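PDB 6A5K: histone-lysine N-methyltransferase, H3 lysine-9 specific SUVH6 from Arabidopsis thaliana, which transfers methyl groups from S-adenosylmethionine to histone H3 and binds methylated non-CG DNA, probably linking the two marks in gene silencing. Local coordinates for residues A[224-227]-A[228-231]; A[371-374]-A[375-379]; A[385-388]-A[389-393]. The protein carries 1 engineered substitution. All coordinates share one frame; numbering follows the deposited sequence.

Contact 1: residues A[224-227]-A[228-231]; sequences PELS and WVEV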
loop_
_atom_site.group_PDB
_atom_site.type_symbol
_atom_site.label_atom_id
_atom_site.label_comp_id
_atom_site.label_asym_id
_atom_site.label_seq_id
_atom_site.Cartn_x
_atom_site.Cartn_y
_atom_site.Cartn_z
ATOM N N PRO A 224 1.316 15.688 -13.074
ATOM C CA PRO A 224 1.474 15.767 -11.619
ATOM C C PRO A 224 2.949 15.696 -11.237
ATOM O O PRO A 224 3.736 15.071 -11.957
ATOM C CB PRO A 224 0.711 14.538 -11.107
ATOM C CG PRO A 224 -0.225 14.176 -12.202
ATOM C CD PRO A 224 0.466 14.555 -13.477
ATOM N N GLU A 225 3.316 16.338 -10.135
ATOM C CA GLU A 225 4.710 16.400 -9.715
ATOM C C GLU A 225 5.297 15.012 -9.464
ATOM O O GLU A 225 4.602 14.106 -9.009
ATOM C CB GLU A 225 4.848 17.252 -8.454
ATOM C CG GLU A 225 6.294 17.560 -8.067
ATOM C CD GLU A 225 7.079 18.214 -9.195
ATOM O OE1 GLU A 225 7.014 19.456 -9.310
ATOM O OE2 GLU A 225 7.763 17.491 -9.960
ATOM N N LEU A 226 6.575 14.855 -9.788
ATOM C CA LEU A 226 7.321 13.650 -9.456
ATOM C C LEU A 226 7.235 13.395 -7.955
ATOM O O LEU A 226 7.352 14.328 -7.158
ATOM C CB LEU A 226 8.783 13.795 -9.893
ATOM C CG LEU A 226 9.001 13.983 -11.399
ATOM C CD1 LEU A 226 10.313 14.699 -11.662
ATOM C CD2 LEU A 226 8.975 12.631 -12.114
ATOM N N SER A 227 7.028 12.141 -7.562
ATOM C CA SER A 227 6.882 11.845 -6.142
ATOM C C SER A 227 8.204 12.074 -5.402
ATOM O O SER A 227 8.195 12.447 -4.228
ATOM C CB SER A 227 6.365 10.412 -5.917
ATOM O OG SER A 227 7.284 9.423 -6.353
ATOM N N TRP A 228 9.339 11.897 -6.079
ATOM C CA TRP A 228 10.614 12.085 -5.384
ATOM C C TRP A 228 10.843 13.571 -5.110
ATOM O O TRP A 228 11.491 13.940 -4.130
ATOM C CB TRP A 228 11.793 11.467 -6.162
ATOM C CG TRP A 228 12.182 12.106 -7.481
ATOM C CD1 TRP A 228 11.849 11.673 -8.729
ATOM C CD2 TRP A 228 13.028 13.253 -7.669
ATOM N NE1 TRP A 228 12.415 12.493 -9.685
ATOM C CE2 TRP A 228 13.140 13.469 -9.057
ATOM C CE3 TRP A 228 13.686 14.126 -6.796
ATOM C CZ2 TRP A 228 13.881 14.525 -9.593
ATOM C CZ3 TRP A 228 14.426 15.171 -7.330
ATOM C CH2 TRP A 228 14.516 15.360 -8.714
ATOM N N VAL A 229 10.282 14.422 -5.960
ATOM C CA VAL A 229 10.349 15.863 -5.733
ATOM C C VAL A 229 9.482 16.246 -4.535
ATOM O O VAL A 229 9.894 17.041 -3.675
ATOM C CB VAL A 229 9.910 16.642 -6.988
ATOM C CG1 VAL A 229 9.689 18.118 -6.671
ATOM C CG2 VAL A 229 10.939 16.465 -8.094
ATOM N N GLU A 230 8.287 15.666 -4.463
ATOM C CA GLU A 230 7.391 15.923 -3.340
ATOM C C GLU A 230 8.024 15.478 -2.023
ATOM O O GLU A 230 7.927 16.169 -1.003
ATOM C CB GLU A 230 6.047 15.215 -3.542
ATOM C CG GLU A 230 5.183 15.769 -4.675
ATOM C CD GLU A 230 4.714 17.205 -4.456
ATOM O OE1 GLU A 230 5.020 17.805 -3.401
ATOM O OE2 GLU A 230 4.018 17.734 -5.348
ATOM N N VAL A 231 8.675 14.320 -2.054
ATOM C CA VAL A 231 9.334 13.791 -0.863
ATOM C C VAL A 231 10.488 14.709 -0.453
ATOM O O VAL A 231 10.639 15.074 0.726
ATOM C CB VAL A 231 9.849 12.354 -1.105
ATOM C CG1 VAL A 231 10.791 11.924 0.002
ATOM C CG2 VAL A 231 8.675 11.381 -1.212
HETATM O O HOH W 1 9.179 9.664 -8.321
#

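Contact 2: residues A[371-374]-A[375-379]; sequences KSIP and IGSFI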
loop_
_atom_site.group_PDB
_atom_site.type_symbol
_atom_site.label_atom_id
_atom_site.label_comp_id
_atom_site.label_asym_id
_atom_site.label_seq_id
_atom_site.Cartn_x
_atom_site.Cartn_y
_atom_site.Cartn_z
ATOM N N LYS A 371 6.808 8.131 3.775
ATOM C CA LYS A 371 7.423 7.224 2.810
ATOM C C LYS A 371 6.414 6.255 2.211
ATOM O O LYS A 371 5.252 6.214 2.620
ATOM C CB LYS A 371 8.580 6.457 3.453
ATOM C CG LYS A 371 8.163 5.395 4.440
ATOM C CD LYS A 371 9.355 4.900 5.251
ATOM C CE LYS A 371 10.320 6.034 5.577
ATOM N NZ LYS A 371 11.500 5.567 6.361
ATOM N N SER A 372 6.861 5.485 1.226
ATOM C CA SER A 372 5.991 4.511 0.592
ATOM C C SER A 372 5.658 3.390 1.568
ATOM O O SER A 372 6.423 3.103 2.488
ATOM C CB SER A 372 6.632 3.957 -0.688
ATOM O OG SER A 372 7.828 3.257 -0.410
ATOM N N ILE A 373 4.500 2.776 1.374
ATOM C CA ILE A 373 4.048 1.715 2.264
ATOM C C ILE A 373 3.880 0.404 1.499
ATOM O O ILE A 373 3.071 0.323 0.578
ATOM C CB ILE A 373 2.721 2.089 2.943
ATOM C CG1 ILE A 373 2.897 3.341 3.813
ATOM C CG2 ILE A 373 2.207 0.924 3.790
ATOM C CD1 ILE A 373 1.579 3.922 4.298
ATOM N N PRO A 374 4.664 -0.624 1.866
ATOM C CA PRO A 374 4.542 -1.932 1.206
ATOM C C PRO A 374 3.166 -2.551 1.433
ATOM O O PRO A 374 2.615 -2.435 2.530
ATOM C CB PRO A 374 5.638 -2.779 1.876
ATOM C CG PRO A 374 6.605 -1.780 2.450
ATOM C CD PRO A 374 5.755 -0.601 2.857
ATOM N N ILE A 375 2.620 -3.197 0.410
ATOM C CA ILE A 375 1.324 -3.862 0.549
ATOM C C ILE A 375 1.337 -4.862 1.720
ATOM O O ILE A 375 2.330 -5.560 1.955
ATOM C CB ILE A 375 0.921 -4.570 -0.765
ATOM C CG1 ILE A 375 -0.525 -5.081 -0.686
ATOM C CG2 ILE A 375 1.925 -5.679 -1.140
ATOM C CD1 ILE A 375 -1.101 -5.427 -2.046
ATOM N N GLY A 376 0.252 -4.884 2.488
ATOM C CA GLY A 376 0.172 -5.762 3.642
ATOM C C GLY A 376 0.787 -5.189 4.910
ATOM O O GLY A 376 0.818 -5.860 5.943
ATOM N N SER A 377 1.275 -3.954 4.856
ATOM C CA SER A 377 1.862 -3.347 6.056
ATOM C C SER A 377 0.800 -2.903 7.056
ATOM O O SER A 377 -0.250 -2.392 6.671
ATOM C CB SER A 377 2.732 -2.138 5.697
ATOM O OG SER A 377 3.803 -2.505 4.860
ATOM N N PHE A 378 1.098 -3.089 8.339
ATOM C CA PHE A 378 0.313 -2.501 9.416
ATOM C C PHE A 378 0.507 -0.986 9.441
ATOM O O PHE A 378 1.631 -0.494 9.323
ATOM C CB PHE A 378 0.711 -3.116 10.764
ATOM C CG PHE A 378 0.110 -2.423 11.959
ATOM C CD1 PHE A 378 -1.262 -2.395 12.144
ATOM C CD2 PHE A 378 0.923 -1.816 12.908
ATOM C CE1 PHE A 378 -1.815 -1.767 13.248
ATOM C CE2 PHE A 378 0.379 -1.191 14.014
ATOM C CZ PHE A 378 -0.995 -1.166 14.188
ATOM N N ILE A 379 -0.592 -0.253 9.591
ATOM C CA ILE A 379 -0.545 1.208 9.635
ATOM C C ILE A 379 -0.633 1.701 11.075
ATOM O O ILE A 379 0.329 2.215 11.638
ATOM C CB ILE A 379 -1.701 1.855 8.832
ATOM C CG1 ILE A 379 -1.803 1.258 7.419
ATOM C CG2 ILE A 379 -1.540 3.382 8.815
ATOM C CD1 ILE A 379 -0.512 1.373 6.601
#

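Contact 3: residues A[385-388]-A[389-393]; sequences ELLE and DSEAE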
loop_
_atom_site.group_PDB
_atom_site.type_symbol
_atom_site.label_atom_id
_atom_site.label_comp_id
_atom_site.label_asym_id
_atom_site.label_seq_id
_atom_site.Cartn_x
_atom_site.Cartn_y
_atom_site.Cartn_z
ATOM N N GLU A 385 -12.228 5.324 23.167
ATOM C CA GLU A 385 -12.920 4.693 24.290
ATOM C C GLU A 385 -13.865 3.613 23.777
ATOM O O GLU A 385 -14.697 3.888 22.912
ATOM C CB GLU A 385 -13.716 5.714 25.110
ATOM C CG GLU A 385 -13.080 7.083 25.267
ATOM C CD GLU A 385 -13.969 8.043 26.056
ATOM O OE1 GLU A 385 -14.560 7.616 27.073
ATOM O OE2 GLU A 385 -14.086 9.221 25.654
ATOM N N LEU A 386 -13.736 2.396 24.302
ATOM C CA LEU A 386 -14.680 1.317 24.002
ATOM C C LEU A 386 -16.019 1.581 24.679
ATOM O O LEU A 386 -16.074 1.769 25.892
ATOM C CB LEU A 386 -14.145 -0.043 24.469
ATOM C CG LEU A 386 -13.330 -0.938 23.533
ATOM C CD1 LEU A 386 -13.985 -1.028 22.162
ATOM C CD2 LEU A 386 -11.880 -0.477 23.431
ATOM N N LEU A 387 -17.094 1.570 23.901
ATOM C CA LEU A 387 -18.436 1.823 24.432
ATOM C C LEU A 387 -19.444 0.827 23.876
ATOM O O LEU A 387 -19.326 0.406 22.733
ATOM C CB LEU A 387 -18.900 3.243 24.083
ATOM C CG LEU A 387 -18.138 4.465 24.598
ATOM C CD1 LEU A 387 -18.766 5.735 24.047
ATOM C CD2 LEU A 387 -18.108 4.491 26.130
ATOM N N GLU A 388 -20.439 0.459 24.677
ATOM C CA GLU A 388 -21.640 -0.168 24.131
ATOM C C GLU A 388 -22.212 0.757 23.066
ATOM O O GLU A 388 -22.163 1.979 23.228
ATOM C CB GLU A 388 -22.695 -0.416 25.219
ATOM C CG GLU A 388 -22.213 -1.227 26.403
ATOM C CD GLU A 388 -23.276 -1.363 27.480
ATOM O OE1 GLU A 388 -23.579 -2.508 27.873
ATOM O OE2 GLU A 388 -23.809 -0.326 27.930
ATOM N N ASP A 389 -22.751 0.184 21.991
ATOM C CA ASP A 389 -23.339 0.982 20.910
ATOM C C ASP A 389 -24.332 2.018 21.432
ATOM O O ASP A 389 -24.302 3.170 21.011
ATOM C CB ASP A 389 -24.037 0.088 19.877
ATOM C CG ASP A 389 -23.057 -0.675 18.998
ATOM O OD1 ASP A 389 -21.854 -0.327 18.977
ATOM O OD2 ASP A 389 -23.499 -1.620 18.309
ATOM N N SER A 390 -25.199 1.610 22.358
ATOM C CA SER A 390 -26.225 2.507 22.896
ATOM C C SER A 390 -25.615 3.697 23.636
ATOM O O SER A 390 -26.124 4.817 23.565
ATOM C CB SER A 390 -27.171 1.743 23.826
ATOM O OG SER A 390 -26.492 1.311 24.992
ATOM N N GLU A 391 -24.514 3.453 24.337
ATOM C CA GLU A 391 -23.812 4.525 25.026
ATOM C C GLU A 391 -23.154 5.504 24.048
ATOM O O GLU A 391 -23.223 6.717 24.242
ATOM C CB GLU A 391 -22.762 3.951 25.973
ATOM C CG GLU A 391 -22.087 5.003 26.842
ATOM C CD GLU A 391 -23.083 5.782 27.689
ATOM O OE1 GLU A 391 -24.060 5.172 28.176
ATOM O OE2 GLU A 391 -22.889 7.003 27.868
ATOM N N ALA A 392 -22.509 4.981 23.004
ATOM C CA ALA A 392 -21.896 5.849 21.994
ATOM C C ALA A 392 -22.962 6.686 21.308
ATOM O O ALA A 392 -22.751 7.868 21.024
ATOM C CB ALA A 392 -21.113 5.025 20.963
ATOM N N GLU A 393 -24.113 6.073 21.047
ATOM C CA GLU A 393 -25.196 6.779 20.374
ATOM C C GLU A 393 -25.755 7.890 21.262
ATOM O O GLU A 393 -25.974 9.009 20.794
ATOM C CB GLU A 393 -26.312 5.815 19.962
ATOM C CG GLU A 393 -27.367 6.459 19.064
ATOM C CD GLU A 393 -28.578 5.569 18.836
ATOM O OE1 GLU A 393 -29.537 6.032 18.182
ATOM O OE2 GLU A 393 -28.572 4.409 19.305
#

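Contact 1: residues A[224-227]-A[228-231]
W228 lies side by side with L226, the two side chains pointing the same way. L226 CB sits over a face of the indole, 4.2 Å from the centroid of the W228 five-membered ring, a CH-pi contact 27° off the ring normal, and L226 CD1 comes to 3.6 Å from W228 NE1. W228 N lies in the first turn, where no carbonyl from an earlier turn is available, and a water accepts from it while donating to S227 OG. L226 is the N-cap, but its aliphatic side chain cannot cap; it contributes its carbonyl instead. That oxygen takes a weak bond from V229 N and a straighter one from E230 N, 3.2 Å from L226 O.

V229 turns both methyls to work: CG2 meets L226 CB, while CG1, anti to the backbone N at 168°, rests 3.6 Å from E225 CD. The E225 chain, bent at chi2, crosses V229 at about a right angle and brings its carboxylate back to L226 N, which donates to E225 OE2 at 2.9 Å on the anti side. With an alanine here instead of E225, L226 N would probably lose this acceptor and V229 CG1 the chain it rests on. E230 also approaches E225, with E230 OE2 3.3 Å from E225 CB; the planes of the two carboxylates are 65° apart and their charges do not touch. V231 N then closes a regular helical turn on S227 O at 2.9 Å.

Helix 227-234 follows strand 211-219 and is wedged between two parts of the fold: L226, S227 and W228 pack on strand 190-205 in the SRA domain, whereas E230 and V231 touch L489 and P488 in the loop before strand 491-494.

Contact 2: residues A[371-374]-A[375-379]
P374 O is gripped twice by one residue: S377 OG donates to it at 2.6 Å and S377 N at 3.1 Å, both arriving from the same face of the P374 carbonyl plane. The backbone bond closes a type II beta turn from P374 to S377. With chi1 at -61°, the S377 hydroxyl lies beside its own backbone N, which is why both donors can reach one acceptor; serine is short enough to do this while its OG also lies 3.4 Å from P374 CD. G376 suits the third position of the turn because its phi of 85° would jam a side chain against the carbonyl oxygen before it. P374 opens the turn, and I375, in its second position, has the extended backbone that a non-glycine residue readily adopts.

Apolar side chains flank the turn. I373 CG2 meets S377 CB at 3.6 Å and I379 CD1 at 3.9 Å, the two isoleucines crossing at about a right angle.

The turn delivers the chain into strand 378-381, at the edge of a mixed sheet in the SET domain, whose neighbour is strand 477-482. I373 and I379 both reach L492 of strand 491-494, and N485 OD1 accepts from I375 N.

Contact 3: residues A[385-388]-A[389-393]
L387 spreads its two methyls over the first turn of the helix that follows it: CD1 lies 3.7 Å from A392 CA and 3.9 Å from A392 CB, while CD2 faces E391 CG at 4.1 Å. The leucine, its CG anti to the carbonyl carbon (chi1 -62°), meets the glutamate at a slant and touches its methylene part alone. Alanine suits the position beside it, since its small CB lets the helix backbone come close to a buried branched side chain.

E391 CG is anti to its backbone N (-174°), and a bend at chi2 carries the carboxylate away from the strand to a salt bridge with R395 NE. E388 CB comes no nearer than 4.4 Å to E391 CB, and its chain runs out extended beyond CG. E388 OE2 and E391 OE1 are like charges 5.5 Å apart without contact, and the R395 salt bridge probably offsets part of their repulsion.

Here strand 385-388 of the SET domain passes without a linker into helix 389-394; the axes of 385-388 and 389-393 stand at 106°. E388 occupies the N-cap, and its carbonyl oxygen receives A392 N at 3.0 Å in a nearly linear bond. Glutamate thus serves here through its backbone.

D389, first in the helix, uses OD1 to bond T440 OG1 on the adjoining strand 436-442, and A392 also packs on T440.

From the N terminus, the three contacts follow in series, and none nests within or crosses another. Contact 1 closes the first turn of helix 227-234, where the chain leaves the SRA sheet. Contact 2 closes the tight turn between strands 365-369 and 378-381, joining two sheets of the SET domain; its nearest atoms are about 6 Å from those of contact 1, without touching. Next in the chain after strand 378-381 comes strand 385-388, whose change to helix is contact 3, at the edge of a separate three-stranded sheet. Contacts 2 and 3 share the SET domain, yet their centres lie about 31 Å apart, and those of contacts 1 and 3 lie about 42 Å apart.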